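Local coordinates for gifsy-2 prophage ATP-binding sugar transporter-like protein (Salmonella typhimurium LT2, PDB 2PP6), which is of unproven function but may bind ATP, and pairs a small antiparallel beta barrel with a long N-terminal helix in an assembly of four chains, at residues L18-K26 and I35-A43; V70-T80 and K88-N96. All coordinates share one frame; numbering follows the deposited sequence.

Interaction 1 of 2, residues L18-K26 and I35-A43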
ATOM      1  N   LEU A  18      -7.118 -10.188  -0.359  1.00 26.00           N
ATOM      2  CA  LEU A  18      -5.973 -11.080  -0.336  1.00 27.07           C
ATOM      3  C   LEU A  18      -5.903 -11.809   0.994  1.00 26.41           C
ATOM      4  O   LEU A  18      -5.601 -13.003   1.040  1.00 26.53           O
ATOM      5  CB  LEU A  18      -4.687 -10.289  -0.582  1.00 27.62           C
ATOM      6  CG  LEU A  18      -3.363 -11.056  -0.608  1.00 28.21           C
ATOM      7  CD1 LEU A  18      -3.416 -12.192  -1.610  1.00 23.99           C
ATOM      8  CD2 LEU A  18      -2.249 -10.089  -0.955  1.00 31.70           C
ATOM      9  N   ILE A  19      -6.171 -11.090   2.078  1.00 29.67           N
ATOM     10  CA  ILE A  19      -6.148 -11.714   3.390  1.00 31.92           C
ATOM     11  C   ILE A  19      -7.225 -12.788   3.444  1.00 32.11           C
ATOM     12  O   ILE A  19      -7.001 -13.878   3.977  1.00 32.48           O
ATOM     13  CB  ILE A  19      -6.426 -10.714   4.514  1.00 16.90           C
ATOM     14  CG1 ILE A  19      -5.250  -9.761   4.675  1.00 16.48           C
ATOM     15  CG2 ILE A  19      -6.661 -11.462   5.820  1.00 14.64           C
ATOM     16  CD1 ILE A  19      -5.398  -8.859   5.866  1.00 16.84           C
ATOM     17  N   ALA A  20      -8.392 -12.479   2.892  1.00 22.60           N
ATOM     18  CA  ALA A  20      -9.493 -13.430   2.888  1.00 25.06           C
ATOM     19  C   ALA A  20      -9.137 -14.652   2.048  1.00 28.05           C
ATOM     20  O   ALA A  20      -9.459 -15.783   2.415  1.00 23.83           O
ATOM     21  CB  ALA A  20     -10.755 -12.773   2.353  1.00 31.23           C
ATOM     22  N   GLU A  21      -8.463 -14.418   0.925  1.00 29.24           N
ATOM     23  CA  GLU A  21      -8.060 -15.500   0.038  1.00 30.92           C
ATOM     24  C   GLU A  21      -7.039 -16.412   0.699  1.00 29.36           C
ATOM     25  O   GLU A  21      -7.086 -17.618   0.540  1.00 29.30           O
ATOM     26  CB  GLU A  21      -7.465 -14.941  -1.254  1.00 55.18           C
ATOM     27  CG  GLU A  21      -7.144 -16.007  -2.280  1.00 73.77           C
ATOM     28  CD  GLU A  21      -8.390 -16.733  -2.774  1.00 84.50           C
ATOM     29  OE1 GLU A  21      -8.252 -17.779  -3.450  1.00 87.30           O
ATOM     30  OE2 GLU A  21      -9.512 -16.254  -2.494  1.00 88.81           O
ATOM     31  N   ARG A  22      -6.114 -15.835   1.445  1.00 27.14           N
ATOM     32  CA  ARG A  22      -5.085 -16.615   2.095  1.00 24.76           C
ATOM     33  C   ARG A  22      -5.489 -17.294   3.388  1.00 25.31           C
ATOM     34  O   ARG A  22      -5.086 -18.418   3.627  1.00 23.59           O
ATOM     35  CB  ARG A  22      -3.860 -15.745   2.368  1.00 37.56           C
ATOM     36  CG  ARG A  22      -2.802 -15.832   1.300  1.00 46.95           C
ATOM     37  CD  ARG A  22      -1.476 -16.214   1.921  1.00 50.78           C
ATOM     38  NE  ARG A  22      -0.871 -15.097   2.633  1.00 50.64           N
ATOM     39  CZ  ARG A  22       0.181 -15.205   3.437  1.00 52.29           C
ATOM     40  NH1 ARG A  22       0.664 -14.125   4.034  1.00 52.28           N
ATOM     41  NH2 ARG A  22       0.739 -16.392   3.657  1.00 50.37           N
ATOM     42  N   PHE A  23      -6.269 -16.622   4.228  1.00 37.34           N
ATOM     43  CA  PHE A  23      -6.646 -17.197   5.511  1.00 35.56           C
ATOM     44  C   PHE A  23      -8.150 -17.434   5.696  1.00 35.86           C
ATOM     45  O   PHE A  23      -8.568 -18.074   6.664  1.00 34.97           O
ATOM     46  CB  PHE A  23      -6.122 -16.302   6.641  1.00 36.50           C
ATOM     47  CG  PHE A  23      -4.732 -15.767   6.398  1.00 41.67           C
ATOM     48  CD1 PHE A  23      -3.657 -16.632   6.210  1.00 43.44           C
ATOM     49  CD2 PHE A  23      -4.502 -14.397   6.331  1.00 41.00           C
ATOM     50  CE1 PHE A  23      -2.378 -16.144   5.959  1.00 37.53           C
ATOM     51  CE2 PHE A  23      -3.223 -13.901   6.079  1.00 41.32           C
ATOM     52  CZ  PHE A  23      -2.163 -14.779   5.893  1.00 40.29           C
ATOM     53  N   GLY A  24      -8.969 -16.938   4.777  1.00 31.49           N
ATOM     54  CA  GLY A  24     -10.400 -17.133   4.918  1.00 33.83           C
ATOM     55  C   GLY A  24     -10.892 -18.572   5.044  1.00 33.30           C
ATOM     56  O   GLY A  24     -10.324 -19.496   4.458  1.00 31.70           O
HETATM   57  N   MSE A  25     -11.954 -18.754   5.826  1.00 32.08           N
HETATM   58  CA  MSE A  25     -12.587 -20.053   6.017  1.00 32.97           C
HETATM   59  C   MSE A  25     -14.003 -19.923   5.501  1.00 34.05           C
HETATM   60  O   MSE A  25     -14.571 -18.826   5.515  1.00 34.11           O
HETATM   61  CB  MSE A  25     -12.696 -20.421   7.479  1.00 44.06           C
HETATM   62  CG  MSE A  25     -11.420 -20.769   8.151  1.00 54.02           C
HETATM   63 SE   MSE A  25     -11.897 -21.415   9.889  0.75 61.99          SE
HETATM   64  CE  MSE A  25     -12.606 -19.777  10.619  1.00 57.83           C
ATOM     65  N   LYS A  26     -14.576 -21.039   5.059  1.00 31.75           N
ATOM     66  CA  LYS A  26     -15.946 -21.055   4.562  1.00 28.05           C
ATOM     67  C   LYS A  26     -16.786 -21.404   5.776  1.00 25.10           C
ATOM     68  O   LYS A  26     -16.555 -22.405   6.456  1.00 24.54           O
ATOM     69  CB  LYS A  26     -16.084 -22.096   3.460  1.00 32.85           C
ATOM     70  CG  LYS A  26     -17.503 -22.399   3.028  1.00 38.84           C
ATOM     71  CD  LYS A  26     -18.072 -21.321   2.157  1.00 47.03           C
ATOM     72  CE  LYS A  26     -18.568 -21.931   0.863  1.00 47.54           C
ATOM     73  NZ  LYS A  26     -19.509 -23.050   1.124  1.00 48.27           N
ATOM     74  N   ILE A  35     -17.276 -16.052   4.089  1.00 13.83           N
ATOM     75  CA  ILE A  35     -15.879 -16.206   4.463  1.00 14.18           C
ATOM     76  C   ILE A  35     -15.508 -15.439   5.722  1.00 15.64           C
ATOM     77  O   ILE A  35     -15.849 -14.263   5.918  1.00 13.55           O
ATOM     78  CB  ILE A  35     -14.916 -15.812   3.283  1.00 11.31           C
ATOM     79  CG1 ILE A  35     -14.764 -16.981   2.307  1.00  6.54           C
ATOM     80  CG2 ILE A  35     -13.507 -15.523   3.809  1.00  4.96           C
ATOM     81  CD1 ILE A  35     -16.027 -17.550   1.794  1.00  9.87           C
ATOM     82  N   VAL A  36     -14.771 -16.112   6.579  1.00 14.06           N
ATOM     83  CA  VAL A  36     -14.405 -15.488   7.822  1.00 13.67           C
ATOM     84  C   VAL A  36     -12.919 -15.747   8.060  1.00 14.55           C
ATOM     85  O   VAL A  36     -12.355 -16.690   7.516  1.00 15.10           O
ATOM     86  CB  VAL A  36     -15.322 -16.093   8.930  1.00 25.80           C
ATOM     87  CG1 VAL A  36     -14.534 -17.003   9.853  1.00 19.06           C
ATOM     88  CG2 VAL A  36     -16.055 -14.983   9.651  1.00 26.22           C
ATOM     89  N   VAL A  37     -12.261 -14.903   8.832  1.00 20.98           N
ATOM     90  CA  VAL A  37     -10.850 -15.146   9.103  1.00 21.29           C
ATOM     91  C   VAL A  37     -10.638 -15.104  10.608  1.00 26.17           C
ATOM     92  O   VAL A  37     -11.091 -14.170  11.278  1.00 23.76           O
ATOM     93  CB  VAL A  37      -9.938 -14.103   8.396  1.00 14.34           C
ATOM     94  CG1 VAL A  37      -8.497 -14.285   8.830  1.00  8.85           C
ATOM     95  CG2 VAL A  37     -10.041 -14.270   6.873  1.00 15.09           C
ATOM     96  N   GLU A  38      -9.977 -16.134  11.137  1.00 21.91           N
ATOM     97  CA  GLU A  38      -9.701 -16.214  12.565  1.00 25.63           C
ATOM     98  C   GLU A  38      -8.869 -15.018  13.006  1.00 27.55           C
ATOM     99  O   GLU A  38      -7.947 -14.597  12.302  1.00 22.47           O
ATOM    100  CB  GLU A  38      -8.986 -17.520  12.892  1.00 39.94           C
ATOM    101  CG  GLU A  38      -9.838 -18.724  12.538  1.00 56.54           C
ATOM    102  CD  GLU A  38      -9.675 -19.890  13.506  1.00 64.38           C
ATOM    103  OE1 GLU A  38      -9.877 -19.693  14.730  1.00 68.35           O
ATOM    104  OE2 GLU A  38      -9.356 -21.008  13.039  1.00 65.68           O
ATOM    105  N   SER A  39      -9.207 -14.462  14.166  1.00 36.56           N
ATOM    106  CA  SER A  39      -8.497 -13.296  14.678  1.00 42.24           C
ATOM    107  C   SER A  39      -7.043 -13.570  14.978  1.00 47.93           C
ATOM    108  O   SER A  39      -6.252 -12.648  15.121  1.00 47.62           O
ATOM    109  CB  SER A  39      -9.189 -12.760  15.926  1.00 53.07           C
ATOM    110  OG  SER A  39     -10.401 -12.110  15.575  1.00 55.07           O
ATOM    111  N   ASP A  40      -6.686 -14.842  15.074  1.00 60.12           N
ATOM    112  CA  ASP A  40      -5.305 -15.211  15.344  1.00 64.30           C
ATOM    113  C   ASP A  40      -4.435 -14.565  14.274  1.00 60.91           C
ATOM    114  O   ASP A  40      -3.439 -13.930  14.579  1.00 59.57           O
ATOM    115  CB  ASP A  40      -5.146 -16.729  15.288  1.00 91.61           C
ATOM    116  CG  ASP A  40      -6.247 -17.462  16.042  1.00110.96           C
ATOM    117  OD1 ASP A  40      -6.194 -18.709  16.104  1.00119.56           O
ATOM    118  OD2 ASP A  40      -7.168 -16.798  16.568  1.00120.87           O
ATOM    119  N   PHE A  41      -4.848 -14.718  13.021  1.00 54.02           N
ATOM    120  CA  PHE A  41      -4.129 -14.187  11.868  1.00 48.64           C
ATOM    121  C   PHE A  41      -4.114 -12.669  11.704  1.00 47.07           C
ATOM    122  O   PHE A  41      -3.391 -12.157  10.851  1.00 49.78           O
ATOM    123  CB  PHE A  41      -4.720 -14.769  10.589  1.00 53.42           C
ATOM    124  CG  PHE A  41      -4.661 -16.260  10.513  1.00 54.15           C
ATOM    125  CD1 PHE A  41      -3.504 -16.902  10.089  1.00 54.15           C
ATOM    126  CD2 PHE A  41      -5.765 -17.029  10.857  1.00 54.09           C
ATOM    127  CE1 PHE A  41      -3.450 -18.286  10.012  1.00 53.21           C
ATOM    128  CE2 PHE A  41      -5.721 -18.412  10.783  1.00 52.10           C
ATOM    129  CZ  PHE A  41      -4.564 -19.040  10.359  1.00 53.22           C
ATOM    130  N   LEU A  42      -4.885 -11.941  12.501  1.00 44.35           N
ATOM    131  CA  LEU A  42      -4.960 -10.490  12.330  1.00 44.83           C
ATOM    132  C   LEU A  42      -4.581  -9.634  13.546  1.00 48.32           C
ATOM    133  O   LEU A  42      -4.065  -8.521  13.399  1.00 50.64           O
ATOM    134  CB  LEU A  42      -6.381 -10.126  11.883  1.00 31.82           C
ATOM    135  CG  LEU A  42      -7.101 -11.113  10.943  1.00 26.36           C
ATOM    136  CD1 LEU A  42      -8.601 -10.928  11.048  1.00 20.14           C
ATOM    137  CD2 LEU A  42      -6.633 -10.925   9.512  1.00 19.42           C
ATOM    138  N   ALA A  43      -4.853 -10.147  14.742  1.00 79.03           N
ATOM    139  CA  ALA A  43      -4.555  -9.431  15.976  1.00 80.67           C
ATOM    140  C   ALA A  43      -3.062  -9.133  16.085  1.00 83.26           C
ATOM    141  O   ALA A  43      -2.625  -8.407  16.980  1.00 85.54           O
ATOM    142  CB  ALA A  43      -5.020 -10.252  17.178  1.00 51.75           C
TER
HETATM  143  O   HOH W   1      -8.941 -17.777   9.413  1.00 32.61           O
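Met25 and Val36 form an antiparallel hydrogen-bonded pair, Met25 N giving to Val36 O (2.7 Å) and Val36 N to Met25 O (2.9 Å), while helix 18-23 runs across strand 35-38 at 79°. Gly24 makes the corner between helix and strand. Its CA sits 3.5 Å from Val37 CG2, and a CB here would be crowded by Ile35 CG2 and Ala20 O, consistent with a glycine at the corner. A selenomethionine occupies position 25; bent at chi3 (-66°), its chain turns CE back to Val36 CG1 at 3.5 Å and against Glu38 CG, whose carboxylate is taken by Arg73. Beside the helix end, the Phe23 and Phe41 rings are nearly parallel (planes at 9°) but slid apart, with centroids 5.0 Å apart, and barely overlap. Phe41 CD1 lies over one face of Phe23, 3.9 Å from its CD1, and Phe23 CB sits above the Phe41 face near its rim while also resting 3.8 Å from Val37 CG1. A water joins the two backbones, donating to Phe23 O and accepting from Glu38 N. One turn back along the helix, branched Ile19 presents CG2 to Leu42 CD2 at 3.7 Å. The pattern is that of a beta hairpin of the barrel, strands 25-29 and 32-38, with the N-terminal helix leading through Gly24 into its first strand.

Interaction 2 of 2, residues V70-T80 and K88-N96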
ATOM      1  N   VAL A  70     -23.614 -20.205  14.270  1.00 32.72           N
ATOM      2  CA  VAL A  70     -22.550 -20.196  13.292  1.00 24.98           C
ATOM      3  C   VAL A  70     -21.925 -21.565  13.210  1.00 22.98           C
ATOM      4  O   VAL A  70     -21.417 -22.053  14.209  1.00 25.17           O
ATOM      5  CB  VAL A  70     -21.453 -19.211  13.714  1.00 26.01           C
ATOM      6  CG1 VAL A  70     -20.274 -19.303  12.754  1.00 24.21           C
ATOM      7  CG2 VAL A  70     -22.019 -17.809  13.780  1.00 21.92           C
ATOM      8  N   VAL A  71     -21.953 -22.200  12.041  1.00 25.95           N
ATOM      9  CA  VAL A  71     -21.311 -23.503  11.928  1.00 22.86           C
ATOM     10  C   VAL A  71     -19.900 -23.278  11.429  1.00 25.37           C
ATOM     11  O   VAL A  71     -19.690 -22.805  10.312  1.00 23.87           O
ATOM     12  CB  VAL A  71     -22.018 -24.428  10.946  1.00 12.85           C
ATOM     13  CG1 VAL A  71     -21.266 -25.750  10.880  1.00  6.85           C
ATOM     14  CG2 VAL A  71     -23.462 -24.640  11.375  1.00 10.01           C
ATOM     15  N   LEU A  72     -18.925 -23.619  12.256  1.00 28.07           N
ATOM     16  CA  LEU A  72     -17.532 -23.416  11.896  1.00 31.31           C
ATOM     17  C   LEU A  72     -16.719 -24.664  12.165  1.00 31.56           C
ATOM     18  O   LEU A  72     -16.711 -25.187  13.273  1.00 35.49           O
ATOM     19  CB  LEU A  72     -16.977 -22.222  12.686  1.00 29.85           C
ATOM     20  CG  LEU A  72     -15.473 -22.074  12.884  1.00 29.82           C
ATOM     21  CD1 LEU A  72     -14.756 -22.216  11.564  1.00 36.67           C
ATOM     22  CD2 LEU A  72     -15.192 -20.721  13.487  1.00 31.23           C
ATOM     23  N   ARG A  73     -16.037 -25.139  11.137  1.00 25.42           N
ATOM     24  CA  ARG A  73     -15.233 -26.336  11.244  1.00 28.12           C
ATOM     25  C   ARG A  73     -15.986 -27.548  11.805  1.00 29.18           C
ATOM     26  O   ARG A  73     -15.415 -28.395  12.481  1.00 31.82           O
ATOM     27  CB  ARG A  73     -13.982 -26.035  12.053  1.00 43.97           C
ATOM     28  CG  ARG A  73     -12.825 -25.727  11.149  1.00 51.30           C
ATOM     29  CD  ARG A  73     -11.641 -25.142  11.873  1.00 56.72           C
ATOM     30  NE  ARG A  73     -10.523 -25.004  10.944  1.00 61.61           N
ATOM     31  CZ  ARG A  73      -9.405 -24.341  11.212  1.00 64.35           C
ATOM     32  NH1 ARG A  73      -9.260 -23.748  12.392  1.00 64.65           N
ATOM     33  NH2 ARG A  73      -8.434 -24.278  10.306  1.00 64.21           N
ATOM     34  N   GLY A  74     -17.274 -27.630  11.503  1.00 45.66           N
ATOM     35  CA  GLY A  74     -18.060 -28.755  11.955  1.00 45.93           C
ATOM     36  C   GLY A  74     -18.745 -28.563  13.285  1.00 46.90           C
ATOM     37  O   GLY A  74     -19.538 -29.406  13.689  1.00 49.73           O
ATOM     38  N   SER A  75     -18.460 -27.463  13.972  1.00 36.00           N
ATOM     39  CA  SER A  75     -19.078 -27.227  15.275  1.00 35.12           C
ATOM     40  C   SER A  75     -20.015 -26.038  15.244  1.00 35.55           C
ATOM     41  O   SER A  75     -19.850 -25.128  14.432  1.00 35.29           O
ATOM     42  CB  SER A  75     -18.001 -27.009  16.332  1.00 27.68           C
ATOM     43  OG  SER A  75     -16.848 -27.776  16.026  1.00 24.42           O
ATOM     44  N   GLU A  76     -20.997 -26.047  16.133  1.00 45.00           N
ATOM     45  CA  GLU A  76     -21.970 -24.968  16.190  1.00 48.48           C
ATOM     46  C   GLU A  76     -21.600 -23.965  17.273  1.00 45.22           C
ATOM     47  O   GLU A  76     -21.168 -24.336  18.352  1.00 45.78           O
ATOM     48  CB  GLU A  76     -23.374 -25.538  16.434  1.00 59.82           C
ATOM     49  CG  GLU A  76     -24.498 -24.571  16.072  1.00 72.33           C
ATOM     50  CD  GLU A  76     -25.824 -25.268  15.791  1.00 76.19           C
ATOM     51  OE1 GLU A  76     -26.367 -25.913  16.714  1.00 77.29           O
ATOM     52  OE2 GLU A  76     -26.320 -25.169  14.642  1.00 76.78           O
ATOM     53  N   PHE A  77     -21.757 -22.687  16.965  1.00 27.41           N
ATOM     54  CA  PHE A  77     -21.435 -21.630  17.902  1.00 21.92           C
ATOM     55  C   PHE A  77     -22.570 -20.632  17.937  1.00 22.52           C
ATOM     56  O   PHE A  77     -23.504 -20.702  17.149  1.00 16.65           O
ATOM     57  CB  PHE A  77     -20.166 -20.875  17.481  1.00 25.94           C
ATOM     58  CG  PHE A  77     -18.921 -21.717  17.438  1.00 25.12           C
ATOM     59  CD1 PHE A  77     -18.634 -22.516  16.330  1.00 21.70           C
ATOM     60  CD2 PHE A  77     -17.997 -21.658  18.478  1.00 23.33           C
ATOM     61  CE1 PHE A  77     -17.435 -23.241  16.250  1.00 20.38           C
ATOM     62  CE2 PHE A  77     -16.788 -22.382  18.413  1.00 25.16           C
ATOM     63  CZ  PHE A  77     -16.508 -23.172  17.296  1.00 25.51           C
ATOM     64  N   THR A  78     -22.477 -19.691  18.863  1.00 29.01           N
ATOM     65  CA  THR A  78     -23.473 -18.650  18.986  1.00 28.60           C
ATOM     66  C   THR A  78     -22.712 -17.334  19.100  1.00 28.92           C
ATOM     67  O   THR A  78     -21.744 -17.217  19.854  1.00 28.75           O
ATOM     68  CB  THR A  78     -24.370 -18.882  20.225  1.00 26.06           C
ATOM     69  OG1 THR A  78     -25.097 -20.104  20.050  1.00 31.58           O
ATOM     70  CG2 THR A  78     -25.367 -17.746  20.407  1.00 31.51           C
ATOM     71  N   VAL A  79     -23.126 -16.364  18.301  1.00 27.40           N
ATOM     72  CA  VAL A  79     -22.501 -15.061  18.315  1.00 27.25           C
ATOM     73  C   VAL A  79     -22.978 -14.358  19.575  1.00 29.94           C
ATOM     74  O   VAL A  79     -24.129 -13.916  19.654  1.00 27.53           O
ATOM     75  CB  VAL A  79     -22.914 -14.236  17.079  1.00 30.51           C
ATOM     76  CG1 VAL A  79     -22.449 -12.790  17.237  1.00 26.45           C
ATOM     77  CG2 VAL A  79     -22.322 -14.851  15.832  1.00 23.30           C
ATOM     78  N   THR A  80     -22.086 -14.262  20.557  1.00 38.36           N
ATOM     79  CA  THR A  80     -22.407 -13.617  21.821  1.00 43.01           C
ATOM     80  C   THR A  80     -22.206 -12.104  21.783  1.00 44.45           C
ATOM     81  O   THR A  80     -22.897 -11.383  22.489  1.00 44.19           O
ATOM     82  CB  THR A  80     -21.580 -14.209  22.967  1.00 53.72           C
ATOM     83  OG1 THR A  80     -20.196 -13.877  22.792  1.00 61.31           O
ATOM     84  CG2 THR A  80     -21.734 -15.715  22.980  1.00 57.31           C
ATOM     85  N   LYS A  88     -15.391  -4.143   9.796  1.00 32.74           N
ATOM     86  CA  LYS A  88     -15.925  -5.471   9.556  1.00 29.65           C
ATOM     87  C   LYS A  88     -16.378  -6.118  10.836  1.00 26.78           C
ATOM     88  O   LYS A  88     -15.791  -5.945  11.894  1.00 24.61           O
ATOM     89  CB  LYS A  88     -14.902  -6.364   8.888  1.00 36.04           C
ATOM     90  CG  LYS A  88     -14.480  -5.854   7.561  1.00 40.74           C
ATOM     91  CD  LYS A  88     -13.784  -6.930   6.792  1.00 48.28           C
ATOM     92  CE  LYS A  88     -12.801  -6.322   5.842  1.00 52.88           C
ATOM     93  NZ  LYS A  88     -11.786  -5.582   6.646  1.00 53.42           N
ATOM     94  N   PRO A  89     -17.445  -6.889  10.752  1.00 24.71           N
ATOM     95  CA  PRO A  89     -17.972  -7.565  11.935  1.00 22.56           C
ATOM     96  C   PRO A  89     -16.968  -8.493  12.604  1.00 22.36           C
ATOM     97  O   PRO A  89     -16.469  -9.420  11.993  1.00 22.16           O
ATOM     98  CB  PRO A  89     -19.157  -8.358  11.385  1.00 27.79           C
ATOM     99  CG  PRO A  89     -19.550  -7.604  10.167  1.00 30.54           C
ATOM    100  CD  PRO A  89     -18.225  -7.238   9.560  1.00 28.73           C
ATOM    101  N   GLN A  90     -16.645  -8.235  13.857  1.00 29.54           N
ATOM    102  CA  GLN A  90     -15.761  -9.140  14.552  1.00 28.16           C
ATOM    103  C   GLN A  90     -16.680  -9.861  15.526  1.00 27.19           C
ATOM    104  O   GLN A  90     -17.182  -9.246  16.458  1.00 24.53           O
ATOM    105  CB  GLN A  90     -14.685  -8.408  15.318  1.00 25.04           C
ATOM    106  CG  GLN A  90     -14.017  -9.352  16.261  1.00 32.79           C
ATOM    107  CD  GLN A  90     -12.836  -8.752  16.923  1.00 34.86           C
ATOM    108  OE1 GLN A  90     -11.797  -8.571  16.303  1.00 36.69           O
ATOM    109  NE2 GLN A  90     -12.979  -8.425  18.202  1.00 43.31           N
ATOM    110  N   LEU A  91     -16.893 -11.156  15.301  1.00 16.47           N
ATOM    111  CA  LEU A  91     -17.792 -11.941  16.131  1.00 15.27           C
ATOM    112  C   LEU A  91     -17.146 -12.775  17.242  1.00 16.97           C
ATOM    113  O   LEU A  91     -16.099 -13.409  17.055  1.00 14.81           O
ATOM    114  CB  LEU A  91     -18.613 -12.874  15.240  1.00 18.26           C
ATOM    115  CG  LEU A  91     -19.116 -12.320  13.901  1.00 17.84           C
ATOM    116  CD1 LEU A  91     -19.976 -13.383  13.200  1.00 14.70           C
ATOM    117  CD2 LEU A  91     -19.914 -11.047  14.121  1.00 16.61           C
ATOM    118  N   THR A  92     -17.783 -12.764  18.408  1.00 25.17           N
ATOM    119  CA  THR A  92     -17.315 -13.564  19.527  1.00 29.56           C
ATOM    120  C   THR A  92     -18.281 -14.733  19.531  1.00 29.55           C
ATOM    121  O   THR A  92     -19.492 -14.548  19.681  1.00 28.87           O
ATOM    122  CB  THR A  92     -17.401 -12.816  20.865  1.00 32.61           C
ATOM    123  OG1 THR A  92     -16.444 -11.748  20.874  1.00 30.28           O
ATOM    124  CG2 THR A  92     -17.108 -13.767  22.019  1.00 28.08           C
ATOM    125  N   LEU A  93     -17.730 -15.930  19.350  1.00 36.92           N
ATOM    126  CA  LEU A  93     -18.524 -17.147  19.269  1.00 39.96           C
ATOM    127  C   LEU A  93     -18.332 -18.089  20.443  1.00 47.84           C
ATOM    128  O   LEU A  93     -17.204 -18.320  20.890  1.00 42.70           O
ATOM    129  CB  LEU A  93     -18.149 -17.906  18.003  1.00 24.54           C
ATOM    130  CG  LEU A  93     -17.878 -17.112  16.740  1.00 14.37           C
ATOM    131  CD1 LEU A  93     -17.333 -18.032  15.663  1.00 14.23           C
ATOM    132  CD2 LEU A  93     -19.158 -16.465  16.287  1.00 14.88           C
ATOM    133  N   GLU A  94     -19.442 -18.655  20.910  1.00 53.98           N
ATOM    134  CA  GLU A  94     -19.417 -19.614  22.009  1.00 59.55           C
ATOM    135  C   GLU A  94     -19.980 -20.961  21.548  1.00 58.62           C
ATOM    136  O   GLU A  94     -20.948 -21.006  20.783  1.00 50.86           O
ATOM    137  CB  GLU A  94     -20.228 -19.085  23.197  1.00 95.26           C
ATOM    138  CG  GLU A  94     -19.650 -17.818  23.819  1.00122.83           C
ATOM    139  CD  GLU A  94     -18.222 -17.990  24.322  1.00134.26           C
ATOM    140  OE1 GLU A  94     -17.594 -16.972  24.691  1.00139.23           O
ATOM    141  OE2 GLU A  94     -17.727 -19.137  24.353  1.00139.70           O
ATOM    142  N   GLU A  95     -19.357 -22.049  22.005  1.00 42.08           N
ATOM    143  CA  GLU A  95     -19.784 -23.410  21.667  1.00 39.54           C
ATOM    144  C   GLU A  95     -21.242 -23.631  22.095  1.00 40.50           C
ATOM    145  O   GLU A  95     -21.783 -22.891  22.916  1.00 36.31           O
ATOM    146  CB  GLU A  95     -18.899 -24.429  22.382  1.00 66.57           C
ATOM    147  CG  GLU A  95     -17.426 -24.061  22.423  1.00 72.22           C
ATOM    148  CD  GLU A  95     -16.578 -24.881  21.468  1.00 76.58           C
ATOM    149  OE1 GLU A  95     -15.351 -24.642  21.425  1.00 78.39           O
ATOM    150  OE2 GLU A  95     -17.128 -25.763  20.766  1.00 77.73           O
ATOM    151  N   ASN A  96     -21.877 -24.652  21.536  1.00 55.78           N
ATOM    152  CA  ASN A  96     -23.258 -24.951  21.874  1.00 63.38           C
ATOM    153  C   ASN A  96     -23.324 -26.238  22.684  1.00 66.54           C
ATOM    154  O   ASN A  96     -24.065 -27.163  22.282  1.00 69.94           O
ATOM    155  CB  ASN A  96     -24.093 -25.075  20.596  1.00 64.32           C
ATOM    156  CG  ASN A  96     -24.601 -23.728  20.095  1.00 71.25           C
ATOM    157  OD1 ASN A  96     -23.913 -22.713  20.199  1.00 73.54           O
ATOM    158  ND2 ASN A  96     -25.809 -23.721  19.539  1.00 73.98           N
TER
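Thr78 reaches Asn96 because its chi1 of -64° sets OG1 beside its own backbone N, and Asn96 turns its CG likewise to the side of its N; OG1 then donates a hydrogen bond to Asn96 OD1 over 2.9 Å, a little tilted from the amide plane, though Asn96 is poorly ordered and the bond correspondingly less certain. Thr80 differs: at chi1 67° its hydroxyl lies between backbone N and carbonyl carbon, which brings OG1 back to Thr92 O at 3.3 Å, above the carbonyl plane. The same oxygen takes Thr80 N at 2.8 Å, nearly in line with its C=O; this is the main bond, and the hydroxyl adds a long second one. Small, branched threonines suit this side of the strands, where they combine beta propensity with a short hydroxyl that can reach across to the next strand or its end, to a side chain from Thr78 and to a backbone oxygen from Thr80.

Between these side-chain bonds, Thr78 and Glu94 form the antiparallel hydrogen-bonded pair of a beta hairpin, strands 75-85 and 88-95, two neighbours in the barrel whose short axes are 133° apart, a marked twist. Val79 and Leu93 make the next pair, non-hydrogen-bonded, with their side chains on one face: Val79 CG2 meets Leu93 CD2 at 3.6 Å and Leu91 CD1 at 3.8 Å. Branched Leu93 touches several residues at once. Its CD2 touches Val70 CG2 at 4.0 Å and its CD1 lies 4.1 Å from Leu72 CD2, the two side chains crossing it at about right angles, while its CB rests 3.6 Å from Phe77 CB. The Phe77 ring carries Val70 O and Leu72 O at its edge, in plane, and runs beside Glu95, whose carboxylate approaches CE2. The type I' turn from Leu72 to Ser75 links strand 69-72 to 75-85.

How the interactions relate
From the N terminus, the long helix 2-23 leads into strand 25-29, and interaction 1 closes a short hairpin loop as strand 32-38 returns. After strand 53-57 the chain reaches strand 69-72 and turns into 75-85; interaction 2 closes the last hairpin, 75-85 with 88-95. The two loops follow in series, neither nested nor crossed, with centres about 14 Å apart. They belong to one barrel: strands 25-29 and 69-72 are neighbours in it, and 53-57 lies between 32-38 and 88-95. Where they touch, Glu38 OE2 meets Arg73 NH1 at 2.8 Å in a salt bridge, and Met25 CE packs on Leu72 CD1.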